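Local structure of putative uncharacterized protein TTHA0988 (Thermus thermophilus, 3OEP) at residues Arg76-Pro81 with Pro186-Pro191; Glu91-Leu96 with Glu101-Leu106. The protein is of unknown function, a KipI-KipA homologue with cyclophilin-like domains that may bind ATP and have hydrolase activity. All coordinates share one frame; numbering follows the deposited sequence.

How the contacts relate
Along the chain from the N terminus, strand 77-83 comes first and supplies one half of contact 1; helices 89-96 and 100-108 follow and form contact 2 between themselves. The chain then runs through strands 112-117 to 169-174 before the loop at 186-191 returns to strand 77-83 and closes contact 1, 105 residues on. Contact 2, whose segments are only five residues apart, therefore nests inside the long loop that contact 1 closes. The two do not touch: their centres lie 25 Å apart. Contact 1 fastens a loop to the first strand of the cyclophilin-like sheet, whereas contact 2 packs together two successive helices that lie, in the chain, between strands 77-83 and 112-117.

Contact 1: Arg76-Pro81 with Pro186-Pro191; sequences RVVEIP and PFLLRP
V78 packs its isopropyl group against L188 and L189, and I80 adds a further methyl contact beside it. The CD2 methyl of L189 is the central piece: it sits against the branch point of V78, with CB of V78 3.7 Å from CD2 of L189 and both valine methyls at nearly the same distance. One leucine methyl thus nestles against the whole isopropyl group instead of meeting a single branch. The CG1 methyl of V78 also reaches L188, lying 4.1 Å from L188 CD2.

The two leucines differ in their first torsion. L188 swings CG away from its own N (chi1 -173°), carrying CD2 out to the strand, whereas L189 places CG opposite its carbonyl carbon (chi1 -68°), which brings its CD2 to V78. L188 CD2 is shared, because it also approaches I80 CD1 at 3.8 Å; there the two side chains run past each other in opposite directions. The contact is apolar throughout and modest, burying 199 Å² in all; I80 and L189 are buried, V78 and L188 partly exposed.

At the polar end, R76 NE forms a salt bridge to D193 OD1, while the other carboxylate oxygen, D193 OD2, accepts the backbone N-H of R190, so one aspartate ties both segments together. The segment 186-191 belongs to the loop that leads into strand 194-199. That strand pairs in parallel with strand 77-83 through backbone bonds from V78 and I80 to R196, and its V195 touches both I80 and L189.

Contact 2: Glu91-Leu96 with Glu101-Leu106; sequences EVASRL and EAVKAL
V103 turns CG1 anti to its backbone N (chi1 170°) and CG2 anti to its carbonyl carbon, and it is CG2 that makes the close approach to A93. This methyl lies alongside the CA and CB atoms of the small residue, with V103 CG2 3.7 Å from A93 CA and 3.8 Å from A93 CB. V92 adopts almost the same rotamer (chi1 171°), and its CG1 faces the other valine methyl more loosely, V92 CG1 to V103 CG1 being 4.5 Å. With only a methyl at A93, the two helices can come close: the alpha carbons of A93 and V103 are 6.2 Å apart. All three touching residues are buried, although the surface they cover is small, 104 Å² in all.

Salt bridges brace each helix within its own segment. E91 and R95, one turn apart, join through E91 OE2, which accepts from R95 NH1 at 3.0 Å, nearly in line with the C-O bond and close to the guanidinium plane. On the other helix, K104 NZ lies 2.8 Å from E101 OE2, on its syn side but 30° out of the carboxylate plane. K104 NZ also bridges to E199 OE2, so two carboxylates share this ammonium group and probably stabilise its charge.

Helices 89-96 and 100-108 are two consecutive helices joined by a short turn and set at a steep angle to each other; the connection includes S99, whose OG accepts the backbone N-H of A102. V92 rests on N169 and L171 of strand 169-174, linking helix 89-96 to the sheet, while L96 and L106 reach the loop residues L133 and A132, respectively.

Contact 1: Arg76-Pro81 with Pro186-Pro191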
loop_
_atom_site.group_PDB
_atom_site.type_symbol
_atom_site.label_atom_id
_atom_site.label_comp_id
_atom_site.label_asym_id
_atom_site.label_seq_id
_atom_site.Cartn_x
_atom_site.Cartn_y
_atom_site.Cartn_z
ATOM N N ARG A 76 -12.258 24.503 -6.555
ATOM C CA ARG A 76 -12.231 23.864 -7.869
ATOM C C ARG A 76 -13.397 22.888 -8.028
ATOM O O ARG A 76 -13.509 21.933 -7.247
ATOM C CB ARG A 76 -10.921 23.095 -8.058
ATOM C CG ARG A 76 -10.759 22.471 -9.450
ATOM C CD ARG A 76 -10.240 21.041 -9.375
ATOM N NE ARG A 76 -8.845 20.977 -8.944
ATOM C CZ ARG A 76 -7.788 21.103 -9.747
ATOM N NH1 ARG A 76 -7.940 21.303 -11.054
ATOM N NH2 ARG A 76 -6.562 21.025 -9.235
ATOM N N VAL A 77 -14.239 23.118 -9.040
ATOM C CA VAL A 77 -15.376 22.230 -9.334
ATOM C C VAL A 77 -15.066 21.318 -10.520
ATOM O O VAL A 77 -14.783 21.782 -11.630
ATOM C CB VAL A 77 -16.680 22.995 -9.636
ATOM C CG1 VAL A 77 -17.802 22.015 -10.000
ATOM C CG2 VAL A 77 -17.082 23.846 -8.445
ATOM N N VAL A 78 -15.124 20.018 -10.269
ATOM C CA VAL A 78 -14.855 19.018 -11.285
ATOM C C VAL A 78 -16.166 18.358 -11.683
ATOM O O VAL A 78 -16.912 17.898 -10.821
ATOM C CB VAL A 78 -13.891 17.951 -10.758
ATOM C CG1 VAL A 78 -13.614 16.910 -11.830
ATOM C CG2 VAL A 78 -12.595 18.606 -10.274
ATOM N N GLU A 79 -16.431 18.307 -12.986
ATOM C CA GLU A 79 -17.647 17.692 -13.514
ATOM C C GLU A 79 -17.397 16.220 -13.839
ATOM O O GLU A 79 -16.404 15.879 -14.495
ATOM C CB GLU A 79 -18.113 18.435 -14.770
ATOM N N ILE A 80 -18.284 15.350 -13.366
ATOM C CA ILE A 80 -18.198 13.920 -13.650
ATOM C C ILE A 80 -19.427 13.492 -14.452
ATOM O O ILE A 80 -20.507 13.319 -13.884
ATOM C CB ILE A 80 -18.131 13.077 -12.349
ATOM C CG1 ILE A 80 -16.965 13.512 -11.454
ATOM C CG2 ILE A 80 -18.033 11.572 -12.669
ATOM C CD1 ILE A 80 -15.600 13.342 -12.073
ATOM N N PRO A 81 -19.281 13.341 -15.778
ATOM C CA PRO A 81 -20.385 12.783 -16.568
ATOM C C PRO A 81 -20.605 11.333 -16.172
ATOM O O PRO A 81 -19.630 10.601 -15.979
ATOM C CB PRO A 81 -19.893 12.885 -18.019
ATOM C CG PRO A 81 -18.679 13.722 -17.982
ATOM C CD PRO A 81 -18.107 13.642 -16.613
ATOM N N PRO A 186 -2.261 12.374 -13.431
ATOM C CA PRO A 186 -2.866 11.069 -13.173
ATOM C C PRO A 186 -4.161 11.105 -12.373
ATOM O O PRO A 186 -5.057 10.304 -12.640
ATOM C CB PRO A 186 -1.790 10.338 -12.360
ATOM C CG PRO A 186 -0.533 10.944 -12.790
ATOM C CD PRO A 186 -0.834 12.385 -13.070
ATOM N N PHE A 187 -4.239 12.009 -11.396
ATOM C CA PHE A 187 -5.376 12.071 -10.477
ATOM C C PHE A 187 -6.281 13.229 -10.858
ATOM O O PHE A 187 -5.880 14.392 -10.794
ATOM C CB PHE A 187 -4.886 12.224 -9.032
ATOM C CG PHE A 187 -4.017 11.094 -8.576
ATOM C CD1 PHE A 187 -4.584 9.937 -8.056
ATOM C CD2 PHE A 187 -2.634 11.164 -8.698
ATOM C CE1 PHE A 187 -3.791 8.875 -7.651
ATOM C CE2 PHE A 187 -1.835 10.107 -8.296
ATOM C CZ PHE A 187 -2.412 8.961 -7.768
ATOM N N LEU A 188 -7.502 12.899 -11.264
ATOM C CA LEU A 188 -8.485 13.906 -11.655
ATOM C C LEU A 188 -8.965 14.691 -10.441
ATOM O O LEU A 188 -9.289 15.876 -10.549
ATOM C CB LEU A 188 -9.677 13.236 -12.320
ATOM C CG LEU A 188 -10.716 14.182 -12.927
ATOM C CD1 LEU A 188 -10.139 14.870 -14.153
ATOM C CD2 LEU A 188 -11.974 13.411 -13.276
ATOM N N LEU A 189 -9.016 14.018 -9.293
ATOM C CA LEU A 189 -9.569 14.603 -8.082
ATOM C C LEU A 189 -8.530 14.669 -6.982
ATOM O O LEU A 189 -7.678 13.784 -6.847
ATOM C CB LEU A 189 -10.769 13.794 -7.603
ATOM C CG LEU A 189 -11.986 13.874 -8.521
ATOM C CD1 LEU A 189 -13.057 12.880 -8.085
ATOM C CD2 LEU A 189 -12.546 15.289 -8.572
ATOM N N ARG A 190 -8.618 15.731 -6.195
ATOM C CA ARG A 190 -7.750 15.922 -5.058
ATOM C C ARG A 190 -8.606 16.129 -3.821
ATOM O O ARG A 190 -9.767 16.534 -3.928
ATOM C CB ARG A 190 -6.847 17.128 -5.283
ATOM N N PRO A 191 -8.040 15.847 -2.638
ATOM C CA PRO A 191 -8.776 16.120 -1.411
ATOM C C PRO A 191 -9.216 17.580 -1.376
ATOM O O PRO A 191 -8.443 18.473 -1.731
ATOM C CB PRO A 191 -7.754 15.820 -0.306
ATOM C CG PRO A 191 -6.722 14.960 -0.950
ATOM C CD PRO A 191 -6.671 15.371 -2.374
#

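Contact 2: Glu91-Leu96 with Glu101-Leu106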
loop_
_atom_site.group_PDB
_atom_site.type_symbol
_atom_site.label_atom_id
_atom_site.label_comp_id
_atom_site.label_asym_id
_atom_site.label_seq_id
_atom_site.Cartn_x
_atom_site.Cartn_y
_atom_site.Cartn_z
ATOM N N GLU A 91 -32.773 -1.748 -7.282
ATOM C CA GLU A 91 -32.893 -2.125 -5.870
ATOM C C GLU A 91 -32.795 -0.917 -4.940
ATOM O O GLU A 91 -33.528 -0.823 -3.949
ATOM C CB GLU A 91 -31.809 -3.134 -5.493
ATOM C CG GLU A 91 -31.928 -3.666 -4.074
ATOM C CD GLU A 91 -30.724 -4.480 -3.658
ATOM O OE1 GLU A 91 -30.365 -5.426 -4.394
ATOM O OE2 GLU A 91 -30.143 -4.175 -2.594
ATOM N N VAL A 92 -31.867 -0.011 -5.237
ATOM C CA VAL A 92 -31.759 1.231 -4.472
ATOM C C VAL A 92 -33.085 2.006 -4.522
ATOM O O VAL A 92 -33.610 2.423 -3.487
ATOM C CB VAL A 92 -30.597 2.103 -4.996
ATOM C CG1 VAL A 92 -30.609 3.487 -4.359
ATOM C CG2 VAL A 92 -29.267 1.410 -4.745
ATOM N N ALA A 93 -33.623 2.183 -5.726
ATOM C CA ALA A 93 -34.898 2.893 -5.905
ATOM C C ALA A 93 -36.016 2.251 -5.082
ATOM O O ALA A 93 -36.763 2.949 -4.384
ATOM C CB ALA A 93 -35.284 2.937 -7.383
ATOM N N SER A 94 -36.133 0.926 -5.166
ATOM C CA SER A 94 -37.177 0.188 -4.445
ATOM C C SER A 94 -37.054 0.343 -2.936
ATOM O O SER A 94 -38.043 0.623 -2.251
ATOM C CB SER A 94 -37.131 -1.301 -4.794
ATOM O OG SER A 94 -37.554 -1.528 -6.125
ATOM N N ARG A 95 -35.841 0.160 -2.422
ATOM C CA ARG A 95 -35.601 0.236 -0.983
ATOM C C ARG A 95 -35.832 1.637 -0.403
ATOM O O ARG A 95 -36.110 1.773 0.784
ATOM C CB ARG A 95 -34.195 -0.267 -0.651
ATOM C CG ARG A 95 -34.038 -1.764 -0.898
ATOM C CD ARG A 95 -32.610 -2.211 -0.778
ATOM N NE ARG A 95 -32.069 -1.966 0.554
ATOM C CZ ARG A 95 -30.803 -2.180 0.900
ATOM N NH1 ARG A 95 -29.933 -2.657 0.014
ATOM N NH2 ARG A 95 -30.405 -1.924 2.139
ATOM N N LEU A 96 -35.744 2.664 -1.246
ATOM C CA LEU A 96 -35.910 4.049 -0.799
ATOM C C LEU A 96 -37.275 4.640 -1.145
ATOM O O LEU A 96 -37.550 5.790 -0.795
ATOM C CB LEU A 96 -34.806 4.928 -1.397
ATOM C CG LEU A 96 -33.393 4.641 -0.886
ATOM C CD1 LEU A 96 -32.368 5.381 -1.726
ATOM C CD2 LEU A 96 -33.264 5.005 0.600
ATOM N N GLU A 101 -35.800 7.646 -11.970
ATOM C CA GLU A 101 -35.424 9.014 -12.290
ATOM C C GLU A 101 -35.200 9.863 -11.039
ATOM O O GLU A 101 -34.346 10.747 -11.041
ATOM C CB GLU A 101 -36.457 9.663 -13.214
ATOM C CG GLU A 101 -36.484 9.043 -14.620
ATOM C CD GLU A 101 -35.174 9.209 -15.386
ATOM O OE1 GLU A 101 -34.627 10.331 -15.416
ATOM O OE2 GLU A 101 -34.691 8.212 -15.964
ATOM N N ALA A 102 -35.956 9.589 -9.975
ATOM C CA ALA A 102 -35.788 10.315 -8.719
ATOM C C ALA A 102 -34.422 10.021 -8.105
ATOM O O ALA A 102 -33.778 10.925 -7.586
ATOM C CB ALA A 102 -36.903 9.964 -7.736
ATOM N N VAL A 103 -33.990 8.760 -8.163
ATOM C CA VAL A 103 -32.647 8.395 -7.703
ATOM C C VAL A 103 -31.566 9.160 -8.471
ATOM O O VAL A 103 -30.654 9.740 -7.875
ATOM C CB VAL A 103 -32.374 6.882 -7.826
ATOM C CG1 VAL A 103 -30.888 6.586 -7.574
ATOM C CG2 VAL A 103 -33.248 6.115 -6.854
ATOM N N LYS A 104 -31.665 9.153 -9.796
ATOM C CA LYS A 104 -30.703 9.872 -10.629
ATOM C C LYS A 104 -30.657 11.357 -10.295
ATOM O O LYS A 104 -29.581 11.946 -10.175
ATOM C CB LYS A 104 -31.047 9.721 -12.103
ATOM C CG LYS A 104 -30.955 8.322 -12.660
ATOM C CD LYS A 104 -31.245 8.407 -14.159
ATOM C CE LYS A 104 -31.720 7.121 -14.763
ATOM N NZ LYS A 104 -32.072 7.402 -16.182
ATOM N N ALA A 105 -31.823 11.967 -10.149
ATOM C CA ALA A 105 -31.897 13.396 -9.852
ATOM C C ALA A 105 -31.298 13.725 -8.486
ATOM O O ALA A 105 -30.536 14.694 -8.352
ATOM C CB ALA A 105 -33.337 13.888 -9.946
ATOM N N LEU A 106 -31.624 12.917 -7.478
ATOM C CA LEU A 106 -31.057 13.095 -6.138
ATOM C C LEU A 106 -29.540 12.969 -6.157
ATOM O O LEU A 106 -28.841 13.752 -5.515
ATOM C CB LEU A 106 -31.654 12.090 -5.141
ATOM C CG LEU A 106 -33.063 12.412 -4.633
ATOM C CD1 LEU A 106 -33.701 11.189 -3.978
ATOM C CD2 LEU A 106 -33.055 13.589 -3.661
#